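Local atomic coordinates of kappa-carrageenase (PDB entry 5OCR), a protein that probably hydrolyses the beta-1,4 linkages of the red-algal polysaccharide kappa-carrageenan, through the glycoside hydrolase family 16 module contained in this chain. Residues G45-T50 against S88-S93; W53-Q58 against T236-L241. All coordinates share one frame; numbering follows the deposited sequence.

Contact 1 (G45-T50 against S88-S93)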
ATOM      1  N   GLY A  45       0.900   7.250  15.770  1.00 28.34           N
ATOM      2  CA  GLY A  45       0.895   6.248  16.804  1.00 34.43           C
ATOM      3  C   GLY A  45       0.663   4.889  16.202  1.00 35.62           C
ATOM      4  O   GLY A  45       1.600   4.154  15.856  1.00 42.67           O
ATOM      5  N   ASN A  46      -0.573   4.575  15.987  1.00 33.94           N
ATOM      6  CA  ASN A  46      -0.944   3.281  15.528  0.50 32.00           C
ATOM      7  C   ASN A  46      -0.657   3.066  14.015  1.00 29.51           C
ATOM      8  O   ASN A  46      -1.556   2.722  13.265  1.00 31.84           O
ATOM      9  CB  ASN A  46      -2.421   3.168  15.896  0.50 29.78           C
ATOM     10  CG  ASN A  46      -2.658   3.620  17.334  0.50 29.96           C
ATOM     11  OD1 ASN A  46      -2.141   3.017  18.261  0.50 28.64           O
ATOM     12  ND2 ASN A  46      -3.377   4.708  17.505  0.50 28.07           N
ATOM     13  N   LEU A  47       0.589   3.269  13.570  1.00 26.91           N
ATOM     14  CA  LEU A  47       0.935   3.208  12.085  1.00 27.80           C
ATOM     15  C   LEU A  47       1.859   2.024  11.812  1.00 30.01           C
ATOM     16  O   LEU A  47       2.499   1.530  12.767  1.00 29.84           O
ATOM     17  CB  LEU A  47       1.576   4.545  11.627  1.00 25.36           C
ATOM     18  CG  LEU A  47       0.647   5.751  11.798  1.00 23.86           C
ATOM     19  CD1 LEU A  47       1.366   7.056  11.512  1.00 23.37           C
ATOM     20  CD2 LEU A  47      -0.627   5.590  10.931  1.00 24.61           C
ATOM     21  N   PRO A  48       1.992   1.565  10.524  1.00 31.46           N
ATOM     22  CA  PRO A  48       2.812   0.360  10.292  1.00 36.24           C
ATOM     23  C   PRO A  48       4.221   0.482  10.803  1.00 38.74           C
ATOM     24  O   PRO A  48       4.866   1.557  10.734  1.00 35.55           O
ATOM     25  CB  PRO A  48       2.857   0.184   8.745  1.00 33.94           C
ATOM     26  CG  PRO A  48       1.904   1.146   8.175  1.00 32.97           C
ATOM     27  CD  PRO A  48       1.307   1.995   9.285  1.00 31.06           C
ATOM     28  N   ASN A  49       4.678  -0.627  11.374  1.00 39.84           N
ATOM     29  CA  ASN A  49       6.119  -0.836  11.649  1.00 46.54           C
ATOM     30  C   ASN A  49       6.891  -0.688  10.351  1.00 47.23           C
ATOM     31  O   ASN A  49       6.538  -1.301   9.356  1.00 52.49           O
ATOM     32  CB  ASN A  49       6.311  -2.230  12.267  1.00 51.14           C
ATOM     33  CG  ASN A  49       5.915  -2.247  13.729  1.00 57.14           C
ATOM     34  OD1 ASN A  49       6.162  -1.271  14.457  1.00 54.75           O
ATOM     35  ND2 ASN A  49       5.298  -3.350  14.176  1.00 59.66           N
ATOM     36  N   THR A  50       7.833   0.233  10.297  1.00 42.35           N
ATOM     37  CA  THR A  50       8.633   0.357   9.106  1.00 41.17           C
ATOM     38  C   THR A  50      10.008   0.385   9.670  1.00 43.13           C
ATOM     39  O   THR A  50      10.277   1.103  10.654  1.00 44.14           O
ATOM     40  CB  THR A  50       8.342   1.662   8.375  1.00 40.24           C
ATOM     41  OG1 THR A  50       8.167   2.688   9.361  1.00 44.40           O
ATOM     42  CG2 THR A  50       7.007   1.558   7.625  1.00 40.50           C
ATOM     43  N   SER A  88       7.872   9.776   5.822  1.00 19.19           N
ATOM     44  CA  SER A  88       6.820   9.727   4.816  1.00 20.51           C
ATOM     45  C   SER A  88       5.453  10.041   5.331  1.00 21.31           C
ATOM     46  O   SER A  88       5.269  10.547   6.460  1.00 20.53           O
ATOM     47  CB  SER A  88       6.930   8.406   4.042  1.00 20.97           C
ATOM     48  OG  SER A  88       6.115   8.498   2.863  1.00 21.31           O
ATOM     49  N   GLY A  89       4.451   9.832   4.471  1.00 19.34           N
ATOM     50  CA  GLY A  89       3.070  10.171   4.884  1.00 20.11           C
ATOM     51  C   GLY A  89       2.118   9.013   4.616  1.00 20.93           C
ATOM     52  O   GLY A  89       2.399   8.180   3.736  1.00 19.76           O
ATOM     53  N   ILE A  90       1.009   8.927   5.361  1.00 19.13           N
ATOM     54  CA  ILE A  90       0.161   7.735   5.318  1.00 18.42           C
ATOM     55  C   ILE A  90      -1.250   8.095   5.746  1.00 19.63           C
ATOM     56  O   ILE A  90      -1.386   8.827   6.705  1.00 20.17           O
ATOM     57  CB  ILE A  90       0.712   6.569   6.153  1.00 17.96           C
ATOM     58  CG1 ILE A  90      -0.310   5.396   6.225  1.00 18.07           C
ATOM     59  CG2 ILE A  90       1.108   7.022   7.585  1.00 17.91           C
ATOM     60  CD1 ILE A  90       0.330   4.077   6.736  1.00 18.77           C
ATOM     61  N   PHE A  91      -2.259   7.660   4.979  1.00 17.72           N
ATOM     62  CA  PHE A  91      -3.620   7.653   5.446  1.00 18.26           C
ATOM     63  C   PHE A  91      -3.980   6.246   5.861  1.00 18.14           C
ATOM     64  O   PHE A  91      -3.966   5.321   5.014  1.00 17.99           O
ATOM     65  CB  PHE A  91      -4.606   8.045   4.330  1.00 18.31           C
ATOM     66  CG  PHE A  91      -4.584   9.488   3.997  1.00 19.29           C
ATOM     67  CD1 PHE A  91      -5.231  10.414   4.812  1.00 19.38           C
ATOM     68  CD2 PHE A  91      -3.962   9.927   2.855  1.00 20.65           C
ATOM     69  CE1 PHE A  91      -5.212  11.793   4.491  1.00 21.20           C
ATOM     70  CE2 PHE A  91      -3.994  11.286   2.528  1.00 21.30           C
ATOM     71  CZ  PHE A  91      -4.608  12.222   3.357  1.00 20.55           C
ATOM     72  N   LYS A  92      -4.222   6.047   7.156  1.00 18.35           N
ATOM     73  CA  LYS A  92      -4.649   4.707   7.719  1.00 18.29           C
ATOM     74  C   LYS A  92      -5.973   4.881   8.393  1.00 18.42           C
ATOM     75  O   LYS A  92      -6.107   5.682   9.351  1.00 18.98           O
ATOM     76  CB  LYS A  92      -3.617   4.169   8.673  1.00 19.30           C
ATOM     77  CG  LYS A  92      -4.074   2.768   9.186  1.00 20.02           C
ATOM     78  CD  LYS A  92      -3.092   2.324  10.305  1.00 24.14           C
ATOM     79  CE  LYS A  92      -3.718   1.021  10.853  1.00 23.87           C
ATOM     80  NZ  LYS A  92      -2.803   0.551  11.977  1.00 26.72           N
ATOM     81  N   SER A  93      -7.013   4.193   7.910  1.00 18.34           N
ATOM     82  CA  SER A  93      -8.326   4.379   8.561  1.00 18.62           C
ATOM     83  C   SER A  93      -8.325   3.872  10.028  1.00 18.99           C
ATOM     84  O   SER A  93      -7.778   2.773  10.346  1.00 19.39           O
ATOM     85  CB  SER A  93      -9.473   3.732   7.782  1.00 17.64           C
ATOM     86  OG  SER A  93      -9.310   2.304   7.732  1.00 19.03           O
TER

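Contact 2 (W53-Q58 against T236-L241)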
ATOM      1  N   TRP A  53      11.986   3.708   7.435  1.00 25.42           N
ATOM      2  CA  TRP A  53      11.701   5.137   7.454  1.00 23.47           C
ATOM      3  C   TRP A  53      10.693   5.376   8.525  1.00 23.08           C
ATOM      4  O   TRP A  53      10.240   4.396   9.068  1.00 23.83           O
ATOM      5  CB  TRP A  53      11.158   5.607   6.094  1.00 22.86           C
ATOM      6  CG  TRP A  53       9.802   5.041   5.734  1.00 22.05           C
ATOM      7  CD1 TRP A  53       8.565   5.641   5.992  1.00 21.67           C
ATOM      8  CD2 TRP A  53       9.498   3.794   5.020  1.00 21.36           C
ATOM      9  NE1 TRP A  53       7.541   4.854   5.521  1.00 21.91           N
ATOM     10  CE2 TRP A  53       8.015   3.753   4.891  1.00 21.64           C
ATOM     11  CE3 TRP A  53      10.254   2.702   4.533  1.00 22.58           C
ATOM     12  CZ2 TRP A  53       7.343   2.619   4.321  1.00 21.40           C
ATOM     13  CZ3 TRP A  53       9.595   1.613   3.949  1.00 23.29           C
ATOM     14  CH2 TRP A  53       8.180   1.582   3.828  1.00 22.42           C
ATOM     15  N   LYS A  54      10.345   6.614   8.826  1.00 23.72           N
ATOM     16  CA  LYS A  54       9.302   6.931   9.789  1.00 25.93           C
ATOM     17  C   LYS A  54       8.164   7.766   9.182  1.00 25.74           C
ATOM     18  O   LYS A  54       8.316   8.346   8.097  1.00 26.51           O
ATOM     19  CB  LYS A  54       9.899   7.712  10.951  1.00 28.28           C
ATOM     20  CG  LYS A  54      10.624   6.682  11.843  1.00 33.57           C
ATOM     21  CD  LYS A  54      11.531   7.256  12.870  1.00 34.85           C
ATOM     22  CE  LYS A  54      12.005   6.104  13.769  1.00 34.90           C
ATOM     23  NZ  LYS A  54      12.845   5.149  13.006  1.00 36.99           N
ATOM     24  N   TRP A  55       7.058   7.846   9.895  1.00 24.26           N
ATOM     25  CA  TRP A  55       5.939   8.613   9.409  1.00 23.87           C
ATOM     26  C   TRP A  55       5.941   9.934  10.059  1.00 24.62           C
ATOM     27  O   TRP A  55       6.259  10.013  11.263  1.00 26.16           O
ATOM     28  CB  TRP A  55       4.626   7.896   9.761  1.00 23.63           C
ATOM     29  CG  TRP A  55       4.599   6.494   9.257  1.00 23.42           C
ATOM     30  CD1 TRP A  55       4.647   5.305  10.010  1.00 23.76           C
ATOM     31  CD2 TRP A  55       4.466   6.066   7.844  1.00 22.92           C
ATOM     32  NE1 TRP A  55       4.507   4.211   9.201  1.00 24.38           N
ATOM     33  CE2 TRP A  55       4.481   4.608   7.862  1.00 23.54           C
ATOM     34  CE3 TRP A  55       4.381   6.747   6.607  1.00 22.43           C
ATOM     35  CZ2 TRP A  55       4.363   3.844   6.697  1.00 22.17           C
ATOM     36  CZ3 TRP A  55       4.248   5.983   5.444  1.00 22.39           C
ATOM     37  CH2 TRP A  55       4.301   4.561   5.474  1.00 21.72           C
ATOM     38  N   ASN A  56       5.622  10.974   9.321  1.00 23.46           N
ATOM     39  CA  ASN A  56       5.361  12.306   9.887  1.00 23.02           C
ATOM     40  C   ASN A  56       4.229  12.954   9.121  1.00 23.32           C
ATOM     41  O   ASN A  56       4.415  13.773   8.182  1.00 23.68           O
ATOM     42  CB  ASN A  56       6.662  13.211   9.860  1.00 25.17           C
ATOM     43  CG  ASN A  56       6.460  14.517  10.665  1.00 27.80           C
ATOM     44  OD1 ASN A  56       5.325  14.930  10.906  1.00 27.49           O
ATOM     45  ND2 ASN A  56       7.542  15.185  11.000  1.00 28.25           N
ATOM     46  N   ASN A  57       3.004  12.606   9.523  1.00 21.60           N
ATOM     47  CA  ASN A  57       1.839  13.098   8.846  1.00 22.64           C
ATOM     48  C   ASN A  57       1.642  14.621   8.969  1.00 23.27           C
ATOM     49  O   ASN A  57       1.099  15.235   8.075  1.00 22.73           O
ATOM     50  CB  ASN A  57       0.594  12.311   9.298  1.00 21.55           C
ATOM     51  CG  ASN A  57       0.535  10.941   8.616  1.00 22.21           C
ATOM     52  OD1 ASN A  57       1.170  10.762   7.593  1.00 21.13           O
ATOM     53  ND2 ASN A  57      -0.118   9.990   9.211  1.00 21.56           N
ATOM     54  N   GLN A  58       2.140  15.218  10.050  1.00 24.04           N
ATOM     55  CA  GLN A  58       2.034  16.693  10.153  1.00 26.70           C
ATOM     56  C   GLN A  58       2.791  17.375   9.038  1.00 26.20           C
ATOM     57  O   GLN A  58       2.291  18.331   8.440  1.00 28.28           O
ATOM     58  CB  GLN A  58       2.560  17.178  11.514  1.00 29.74           C
ATOM     59  CG  GLN A  58       2.535  18.700  11.712  1.00 32.37           C
ATOM     60  CD  GLN A  58       1.128  19.309  11.479  1.00 37.26           C
ATOM     61  OE1 GLN A  58       0.076  18.696  11.752  1.00 37.89           O
ATOM     62  NE2 GLN A  58       1.104  20.514  10.908  1.00 38.98           N
ATOM     63  N   THR A 236      -5.548   1.610   3.814  1.00 17.20           N
ATOM     64  CA  THR A 236      -4.228   2.344   3.941  1.00 17.72           C
ATOM     65  C   THR A 236      -3.788   2.918   2.625  1.00 17.16           C
ATOM     66  O   THR A 236      -3.785   2.183   1.655  1.00 16.59           O
ATOM     67  CB  THR A 236      -3.160   1.442   4.541  1.00 18.19           C
ATOM     68  OG1 THR A 236      -3.733   0.828   5.752  1.00 19.12           O
ATOM     69  CG2 THR A 236      -1.906   2.325   4.962  1.00 19.28           C
ATOM     70  N   LEU A 237      -3.421   4.201   2.599  1.00 16.85           N
ATOM     71  CA  LEU A 237      -2.687   4.761   1.424  1.00 17.40           C
ATOM     72  C   LEU A 237      -1.356   5.274   1.964  1.00 17.87           C
ATOM     73  O   LEU A 237      -1.336   6.085   2.939  1.00 18.75           O
ATOM     74  CB  LEU A 237      -3.493   5.938   0.891  1.00 18.20           C
ATOM     75  CG  LEU A 237      -4.869   5.655   0.282  1.00 19.28           C
ATOM     76  CD1 LEU A 237      -5.803   6.886   0.434  1.00 21.14           C
ATOM     77  CD2 LEU A 237      -4.667   5.250  -1.161  1.00 19.72           C
ATOM     78  N   SER A 238      -0.252   4.830   1.380  1.00 17.37           N
ATOM     79  CA  SER A 238       1.029   5.310   1.930  1.00 18.11           C
ATOM     80  C   SER A 238       2.091   5.339   0.826  1.00 18.28           C
ATOM     81  O   SER A 238       1.983   4.643  -0.196  1.00 18.38           O
ATOM     82  CB  SER A 238       1.415   4.414   3.064  1.00 19.39           C
ATOM     83  OG  SER A 238       1.641   3.071   2.603  1.00 20.10           O
ATOM     84  N   LEU A 239       3.160   6.096   1.101  1.00 17.69           N
ATOM     85  CA  LEU A 239       4.291   6.202   0.163  1.00 17.78           C
ATOM     86  C   LEU A 239       5.511   5.502   0.824  1.00 18.71           C
ATOM     87  O   LEU A 239       6.049   5.990   1.834  1.00 20.40           O
ATOM     88  CB  LEU A 239       4.565   7.695  -0.226  1.00 17.39           C
ATOM     89  CG  LEU A 239       5.689   7.863  -1.232  1.00 18.26           C
ATOM     90  CD1 LEU A 239       5.386   7.192  -2.598  1.00 18.46           C
ATOM     91  CD2 LEU A 239       5.874   9.386  -1.428  1.00 18.81           C
ATOM     92  N   GLY A 240       5.880   4.340   0.295  1.00 18.26           N
ATOM     93  CA  GLY A 240       6.948   3.539   0.864  1.00 19.23           C
ATOM     94  C   GLY A 240       8.294   3.894   0.292  1.00 19.41           C
ATOM     95  O   GLY A 240       8.360   4.552  -0.772  1.00 20.21           O
ATOM     96  N   LEU A 241       9.383   3.623   1.035  1.00 19.30           N
ATOM     97  CA  LEU A 241      10.735   3.781   0.512  1.00 19.77           C
ATOM     98  C   LEU A 241      11.253   2.496  -0.051  1.00 19.68           C
ATOM     99  O   LEU A 241      10.946   1.376   0.437  1.00 20.01           O
ATOM    100  CB  LEU A 241      11.636   4.245   1.707  1.00 20.21           C
ATOM    101  CG  LEU A 241      12.973   4.848   1.390  1.00 20.77           C
ATOM    102  CD1 LEU A 241      12.800   6.140   0.614  1.00 20.43           C
ATOM    103  CD2 LEU A 241      13.766   5.071   2.702  1.00 19.82           C
TER

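Contact 1 (G45-T50 against S88-S93)
Lys-92 leaves its strand with CG anti to the backbone N (chi1 -178°) and stays extended right out to NZ, which meets the carbonyl O of Asn-46; Leu-47 has CG anti to its own carbonyl carbon (chi1 -61°) and lies against the aliphatic part of the lysine. NZ donates a hydrogen bond of 2.8 Å to Asn-46 O, approaching from a direction tilted 34° out of the carbonyl plane. That carbonyl belongs to the central residue of an inverse gamma turn, in which Leu-47 N bonds to Gly-45 O. The lysine nitrogen has a second partner in the hydroxyl of Tyr-122.

The leucine and lysine side chains run alongside each other, pointing opposite ways, and CD2 of Leu-47 comes to 4.0 Å from CB of Lys-92. The other methyl, CD1, sits 3.9 Å from CG2 of Ile-90. Next along the loop, Pro-48 meets Ile-90 tip to tip: CD of the proline ring is 3.4 Å from CD1 of the isoleucine, closer than ordinary van der Waals contact, with the proline CG also near that methyl.

In the family 16 beta-jellyroll this lays an irregular loop over one face of strand 86-97. Phe-91, between the two contacting residues, points the other way, onto Ala-68 and Leu-70 of strand 67-74. A single lysine-to-carbonyl hydrogen bond joins the segments, and the buried amino group draws on two oxygens, a backbone carbonyl and a probably neutral tyrosine hydroxyl, so its charge is probably stabilised here by dipoles, with no carboxylate among these partners.

Contact 2 (W53-Q58 against T236-L241)
The indole of Trp-53 lies over the backbone of Gly-240 and Leu-241. Its CG is placed between the backbone N and the carbonyl carbon (chi1 66°), and the six-membered part of the ring lies over the main chain from Gly-240 CA to Leu-241 N, the latter 3.5 Å above the plane and displaced toward the rim. Along the same ring, CE3 of Trp-53 packs 3.5 Å from CB of Leu-241, and CZ2 comes within 3.6 Å of CA of Gly-240, where no side chain stands between ring and backbone.

Trp-55 is turned differently: its CG is anti to the carbonyl carbon (chi1 -55°), and the far rim of its ring approaches the strand, CH2 lying 3.8 Å from CB of Ser-238. The two indoles meet as well, NE1 of Trp-53 standing 3.3 Å above the face of Trp-55, while CE3 of Trp-55 lies at the edge of Trp-53.

No hydrogen bond joins the two segments. In the beta-jellyroll of family 16, strand 86-97 lies between strands 54-55 and 233-241, and the tryptophans reach over it to the second neighbour. A glycerol, probably from the crystallisation liquor, lies about 5 Å from the Ser-238 side chain. OG of Ser-238 hydrogen-bonds to Trp-120 NE1 and Ser-118 OG, whereas Trp-55 NE1 is bonded to the carbonyl O of Pro-48.

After strand 21-23 the chain runs through the loop 45-50, then 53-58. Contact 1 closes a loop of 37 residues when 88-93 arrives, after strands 61-64 and 67-74 and the turn carrying Gly-66 of the magnesium sites. Contact 2 opens inside that loop and closes only at 236-241, with 177 residues between its segments, so the two cross. They also touch: Ser-88 OG, in the second segment of contact 1, lies 2.7 Å from Leu-239 O of contact 2, a probable hydrogen bond. Together they fasten the early loop and the short strand after it to neighbouring strands of the jellyroll.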